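Local coordinates for protein replicative DNA helicase DnaB, 1st part (Mycobacterium tuberculosis, PDB 2R5U) that probably unwinds double-stranded DNA ahead of the replisome as a hexameric, ATP-driven 5'-3' helicase, of which this piece is the ring-forming N-terminal domain, at residues G39-S44 and A71-Y76; D50-L55 and N67-I72. All blocks are in the same frame, centred on the assembly; numbering follows the deposited sequence.

From the N terminus the chain first runs through helix 31-43, turns at Ser-44 into helix 45-52, then leaves through a loop and returns as helix 63-77. Interaction 2 closes the shorter loop, bringing 50-55, the last part of helix 45-52 and the residues that follow, against 67-72. Interaction 1 starts earlier, at 39-44, and closes a longer loop that ends on the same stretch of helix 63-77; the two do not cross. They share Ala-71 and Ile-72. Their centres lie about 7 Å apart, and they touch directly: Met-41 CE is 3.6 Å from Tyr-69 CE1. Together they tie three consecutive helices of the domain to one another.

Interaction 1: residues G39-S44 and A71-Y76; sequences GGMLLS and AILDLY
Met-41 and Ile-72 face each other between helix 31-43 and helix 63-77, and they make the close part of this contact. The thioether chain bends at chi3 (77°), which turns its terminal methyl toward the second helix; there Met-41 CE rests 3.7 Å from Ile-72 CG2. The same methyl also reaches the next residue, for Met-41 CE is 3.9 Å from Leu-73 CD2, so one carbon touches two neighbouring side chains of helix 63-77. Ile-72 answers with both of its branches. While CG2 takes the methionine tip, CG1 lies beside the backbone N (chi1 -58°) and carries Ile-72 CD1 back to the root of the methionine, 3.9 Å from Met-41 CB. Leu-42 adds a looser touch, its CD2 standing 4.0 Å from Ile-72 CD1, the two side chains crossing at about a right angle.

All of this is apolar, and most of it is buried. Val-51 and Ile-48 of helix 45-52 close in on one part of the cluster, and Val-87 and Ile-110 pack on Leu-42. The outer flank is different: Leu-73 sits at the more open border, partly exposed, and packs on Leu-52 as well, while the neighbouring Asp-74, also partly exposed, turns to a salt bridge with Arg-94.

The segment axes come no closer than 11.2 Å and run nearly parallel, at 25°, so side chains, not backbones, make the contact. This is helix-helix packing in the hydrophobic core of the all-helical DnaB-like N-terminal domain.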
loop_
_atom_site.group_PDB
_atom_site.type_symbol
_atom_site.label_atom_id
_atom_site.label_comp_id
_atom_site.label_asym_id
_atom_site.label_seq_id
_atom_site.Cartn_x
_atom_site.Cartn_y
_atom_site.Cartn_z
ATOM N N GLY B 39 36.295 1.009 18.766
ATOM C CA GLY B 39 37.213 0.263 19.637
ATOM C C GLY B 39 37.422 0.996 20.942
ATOM O O GLY B 39 37.341 0.393 21.996
ATOM N N GLY B 40 37.659 2.307 20.857
ATOM C CA GLY B 40 37.857 3.171 22.024
ATOM C C GLY B 40 36.673 3.213 22.975
ATOM O O GLY B 40 36.831 3.074 24.178
ATOM N N MET B 41 35.484 3.426 22.412
ATOM C CA MET B 41 34.216 3.399 23.131
ATOM C C MET B 41 33.969 2.099 23.885
ATOM O O MET B 41 33.449 2.144 24.987
ATOM C CB MET B 41 33.050 3.662 22.168
ATOM C CG MET B 41 33.074 5.081 21.518
ATOM S SD MET B 41 31.692 5.312 20.323
ATOM C CE MET B 41 30.305 5.570 21.450
ATOM N N LEU B 42 34.333 0.968 23.285
ATOM C CA LEU B 42 34.162 -0.356 23.893
ATOM C C LEU B 42 35.127 -0.598 25.092
ATOM O O LEU B 42 34.899 -1.490 25.900
ATOM C CB LEU B 42 34.311 -1.467 22.841
ATOM C CG LEU B 42 33.147 -1.645 21.839
ATOM C CD1 LEU B 42 33.465 -2.641 20.710
ATOM C CD2 LEU B 42 31.856 -2.048 22.524
ATOM N N LEU B 43 36.182 0.211 25.182
ATOM C CA LEU B 43 37.205 0.080 26.236
ATOM C C LEU B 43 37.006 1.039 27.416
ATOM O O LEU B 43 37.559 0.829 28.499
ATOM C CB LEU B 43 38.594 0.278 25.622
ATOM C CG LEU B 43 39.018 -0.849 24.672
ATOM C CD1 LEU B 43 40.346 -0.502 24.022
ATOM C CD2 LEU B 43 39.105 -2.192 25.404
ATOM N N SER B 44 36.229 2.097 27.219
ATOM C CA SER B 44 36.197 3.171 28.194
ATOM C C SER B 44 34.943 4.018 28.122
ATOM O O SER B 44 34.597 4.525 27.053
ATOM C CB SER B 44 37.440 4.051 28.006
ATOM O OG SER B 44 37.265 5.329 28.577
ATOM N N ALA B 71 24.018 0.991 19.467
ATOM C CA ALA B 71 23.923 0.054 20.587
ATOM C C ALA B 71 24.702 0.556 21.831
ATOM O O ALA B 71 24.183 0.510 22.953
ATOM C CB ALA B 71 24.399 -1.337 20.171
ATOM N N ILE B 72 25.917 1.059 21.626
ATOM C CA ILE B 72 26.703 1.656 22.730
ATOM C C ILE B 72 25.957 2.859 23.354
ATOM O O ILE B 72 25.828 2.968 24.579
ATOM C CB ILE B 72 28.113 2.080 22.269
ATOM C CG1 ILE B 72 28.905 0.877 21.698
ATOM C CG2 ILE B 72 28.882 2.723 23.416
ATOM C CD1 ILE B 72 30.232 1.308 20.989
ATOM N N LEU B 73 25.467 3.762 22.514
ATOM C CA LEU B 73 24.736 4.918 23.010
ATOM C C LEU B 73 23.473 4.498 23.759
ATOM O O LEU B 73 23.118 5.120 24.759
ATOM C CB LEU B 73 24.378 5.877 21.877
ATOM C CG LEU B 73 25.474 6.702 21.205
ATOM C CD1 LEU B 73 24.822 8.011 20.790
ATOM C CD2 LEU B 73 26.716 6.967 22.067
ATOM N N ASP B 74 22.789 3.459 23.267
ATOM C CA ASP B 74 21.609 2.907 23.968
ATOM C C ASP B 74 21.925 2.517 25.409
ATOM O O ASP B 74 21.192 2.880 26.340
ATOM C CB ASP B 74 21.055 1.680 23.249
ATOM C CG ASP B 74 19.678 1.909 22.695
ATOM O OD1 ASP B 74 19.571 2.482 21.582
ATOM O OD2 ASP B 74 18.697 1.512 23.386
ATOM N N LEU B 75 23.011 1.767 25.571
ATOM C CA LEU B 75 23.488 1.313 26.872
ATOM C C LEU B 75 23.921 2.475 27.765
ATOM O O LEU B 75 23.520 2.565 28.919
ATOM C CB LEU B 75 24.630 0.315 26.685
ATOM C CG LEU B 75 24.196 -1.071 26.168
ATOM C CD1 LEU B 75 25.403 -1.889 25.747
ATOM C CD2 LEU B 75 23.404 -1.806 27.235
ATOM N N TYR B 76 24.735 3.365 27.204
ATOM C CA TYR B 76 25.252 4.524 27.919
ATOM C C TYR B 76 24.129 5.465 28.419
ATOM O O TYR B 76 24.190 5.963 29.544
ATOM C CB TYR B 76 26.253 5.241 27.013
ATOM C CG TYR B 76 26.842 6.537 27.519
ATOM C CD1 TYR B 76 27.974 6.543 28.341
ATOM C CD2 TYR B 76 26.326 7.760 27.095
ATOM C CE1 TYR B 76 28.546 7.748 28.766
ATOM C CE2 TYR B 76 26.879 8.961 27.511
ATOM C CZ TYR B 76 27.978 8.949 28.346
ATOM O OH TYR B 76 28.512 10.151 28.731
#

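Interaction 2: residues D50-L55 and N67-I72; sequences DVLERL and NVYDAI
In the helical bundle of the DnaB-like N-terminal domain, the last part of helix 45-52 and the residues that follow receive an aromatic side chain from helix 63-77. Tyr-69 carries the whole contact from its helix. Its CG is anti to the backbone N (chi1 -178°), which sends the ring out toward Val-51, Leu-52 and Leu-55.

Val-51 comes from the opposite direction and meets the ring at its edge, near the ring plane, with CG1 3.7 Å from Tyr-69 CE1. Leu-55 touches at two points: its CD1, oblique to the ring, lies 4.1 Å from Tyr-69 CE1, and its CB lies 3.6 Å from Tyr-69 OH. Leu-52 is also oblique, and its CD2 methyl sits 3.4 Å from that same hydroxyl oxygen of Tyr-69. The phenol end is therefore lined by aliphatic carbon from two leucines, Leu-52 being the partly exposed one. Phe-60 also meets the Tyr-69 ring, with planes at about 45°, and Val-126 and Ala-127 of helix 119-147 support Leu-55.

Segment 50-55 is braced from within as well. Two backbone N-H groups in succession, those of Arg-54 and Leu-55, converge on Val-51 O, while Arg-54 NH1 bonds to Asp-50 O at 2.7 Å, reaching it from above the carbonyl plane; a long salt bridge to Asp-50 OD1 adds a weaker hold.

Among these aliphatic neighbours the tyrosine hydroxyl has a polar partner, a water lying in the plane of the ring: it donates to Leu-55 O at 2.6 Å and is hydrogen-bonded to Tyr-69 OH, also at 2.6 Å.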
loop_
_atom_site.group_PDB
_atom_site.type_symbol
_atom_site.label_atom_id
_atom_site.label_comp_id
_atom_site.label_asym_id
_atom_site.label_seq_id
_atom_site.Cartn_x
_atom_site.Cartn_y
_atom_site.Cartn_z
ATOM N N ASP B 50 33.620 11.541 25.347
ATOM C CA ASP B 50 34.410 12.320 24.383
ATOM C C ASP B 50 33.857 12.286 22.948
ATOM O O ASP B 50 33.773 13.324 22.269
ATOM C CB ASP B 50 35.824 11.785 24.357
ATOM C CG ASP B 50 36.781 12.701 25.012
ATOM O OD1 ASP B 50 37.513 13.385 24.252
ATOM O OD2 ASP B 50 36.786 12.763 26.267
ATOM N N VAL B 51 33.496 11.087 22.511
ATOM C CA VAL B 51 32.985 10.829 21.173
ATOM C C VAL B 51 31.639 11.537 20.945
ATOM O O VAL B 51 31.404 12.144 19.881
ATOM C CB VAL B 51 32.909 9.284 20.934
ATOM C CG1 VAL B 51 32.103 8.945 19.712
ATOM C CG2 VAL B 51 34.337 8.709 20.816
ATOM N N LEU B 52 30.777 11.459 21.957
ATOM C CA LEU B 52 29.468 12.098 21.934
ATOM C C LEU B 52 29.504 13.613 21.741
ATOM O O LEU B 52 28.591 14.175 21.150
ATOM C CB LEU B 52 28.670 11.747 23.189
ATOM C CG LEU B 52 27.799 10.511 23.043
ATOM C CD1 LEU B 52 27.057 10.253 24.340
ATOM C CD2 LEU B 52 26.797 10.787 21.940
ATOM N N GLU B 53 30.553 14.263 22.242
ATOM C CA GLU B 53 30.788 15.692 21.993
ATOM C C GLU B 53 30.853 16.026 20.508
ATOM O O GLU B 53 30.521 17.146 20.096
ATOM C CB GLU B 53 32.120 16.121 22.590
ATOM C CG GLU B 53 32.360 15.596 23.976
ATOM C CD GLU B 53 32.104 16.620 25.015
ATOM O OE1 GLU B 53 33.072 16.943 25.748
ATOM O OE2 GLU B 53 30.956 17.119 25.093
ATOM N N ARG B 54 31.294 15.066 19.711
ATOM C CA ARG B 54 31.625 15.341 18.322
ATOM C C ARG B 54 30.671 14.728 17.306
ATOM O O ARG B 54 30.447 15.308 16.248
ATOM C CB ARG B 54 33.041 14.869 18.028
ATOM C CG ARG B 54 34.122 15.718 18.628
ATOM C CD ARG B 54 35.276 14.828 18.955
ATOM N NE ARG B 54 36.424 15.508 19.556
ATOM C CZ ARG B 54 36.692 15.523 20.863
ATOM N NH1 ARG B 54 35.875 14.939 21.732
ATOM N NH2 ARG B 54 37.781 16.137 21.307
ATOM N N LEU B 55 30.128 13.557 17.616
ATOM C CA LEU B 55 29.327 12.813 16.661
ATOM C C LEU B 55 27.828 12.936 16.880
ATOM O O LEU B 55 27.355 13.124 18.003
ATOM C CB LEU B 55 29.728 11.326 16.637
ATOM C CG LEU B 55 31.171 11.021 16.228
ATOM C CD1 LEU B 55 31.369 9.550 16.013
ATOM C CD2 LEU B 55 31.562 11.806 14.981
ATOM N N ASN B 67 25.322 0.800 13.557
ATOM C CA ASN B 67 24.594 -0.141 14.412
ATOM C C ASN B 67 25.337 -0.306 15.743
ATOM O O ASN B 67 24.724 -0.276 16.820
ATOM C CB ASN B 67 24.473 -1.523 13.761
ATOM C CG ASN B 67 23.492 -1.567 12.558
ATOM O OD1 ASN B 67 22.592 -0.734 12.417
ATOM N ND2 ASN B 67 23.657 -2.582 11.720
ATOM N N VAL B 68 26.655 -0.494 15.659
ATOM C CA VAL B 68 27.467 -0.684 16.862
ATOM C C VAL B 68 27.393 0.572 17.724
ATOM O O VAL B 68 27.114 0.486 18.926
ATOM C CB VAL B 68 28.925 -1.035 16.539
ATOM C CG1 VAL B 68 29.775 -1.101 17.848
ATOM C CG2 VAL B 68 28.969 -2.365 15.800
ATOM N N TYR B 69 27.618 1.726 17.097
ATOM C CA TYR B 69 27.559 3.008 17.780
ATOM C C TYR B 69 26.221 3.231 18.495
ATOM O O TYR B 69 26.196 3.648 19.661
ATOM C CB TYR B 69 27.840 4.140 16.789
ATOM C CG TYR B 69 27.851 5.527 17.407
ATOM C CD1 TYR B 69 28.998 6.027 18.008
ATOM C CD2 TYR B 69 26.704 6.336 17.381
ATOM C CE1 TYR B 69 29.018 7.284 18.569
ATOM C CE2 TYR B 69 26.710 7.611 17.937
ATOM C CZ TYR B 69 27.876 8.069 18.533
ATOM O OH TYR B 69 27.929 9.313 19.082
ATOM N N ASP B 70 25.122 2.962 17.785
ATOM C CA ASP B 70 23.762 3.146 18.334
ATOM C C ASP B 70 23.522 2.230 19.544
ATOM O O ASP B 70 22.914 2.655 20.531
ATOM C CB ASP B 70 22.677 2.886 17.268
ATOM C CG ASP B 70 22.733 3.863 16.088
ATOM O OD1 ASP B 70 23.480 4.879 16.131
ATOM O OD2 ASP B 70 22.026 3.590 15.079
ATOM N N ALA B 71 24.018 0.991 19.467
ATOM C CA ALA B 71 23.923 0.054 20.587
ATOM C C ALA B 71 24.702 0.556 21.831
ATOM O O ALA B 71 24.183 0.510 22.953
ATOM C CB ALA B 71 24.399 -1.337 20.171
ATOM N N ILE B 72 25.917 1.059 21.626
ATOM C CA ILE B 72 26.703 1.656 22.730
ATOM C C ILE B 72 25.957 2.859 23.354
ATOM O O ILE B 72 25.828 2.968 24.579
ATOM C CB ILE B 72 28.113 2.080 22.269
ATOM C CG1 ILE B 72 28.905 0.877 21.698
ATOM C CG2 ILE B 72 28.882 2.723 23.416
ATOM C CD1 ILE B 72 30.232 1.308 20.989
HETATM O O HOH W 1 26.014 10.987 18.670
#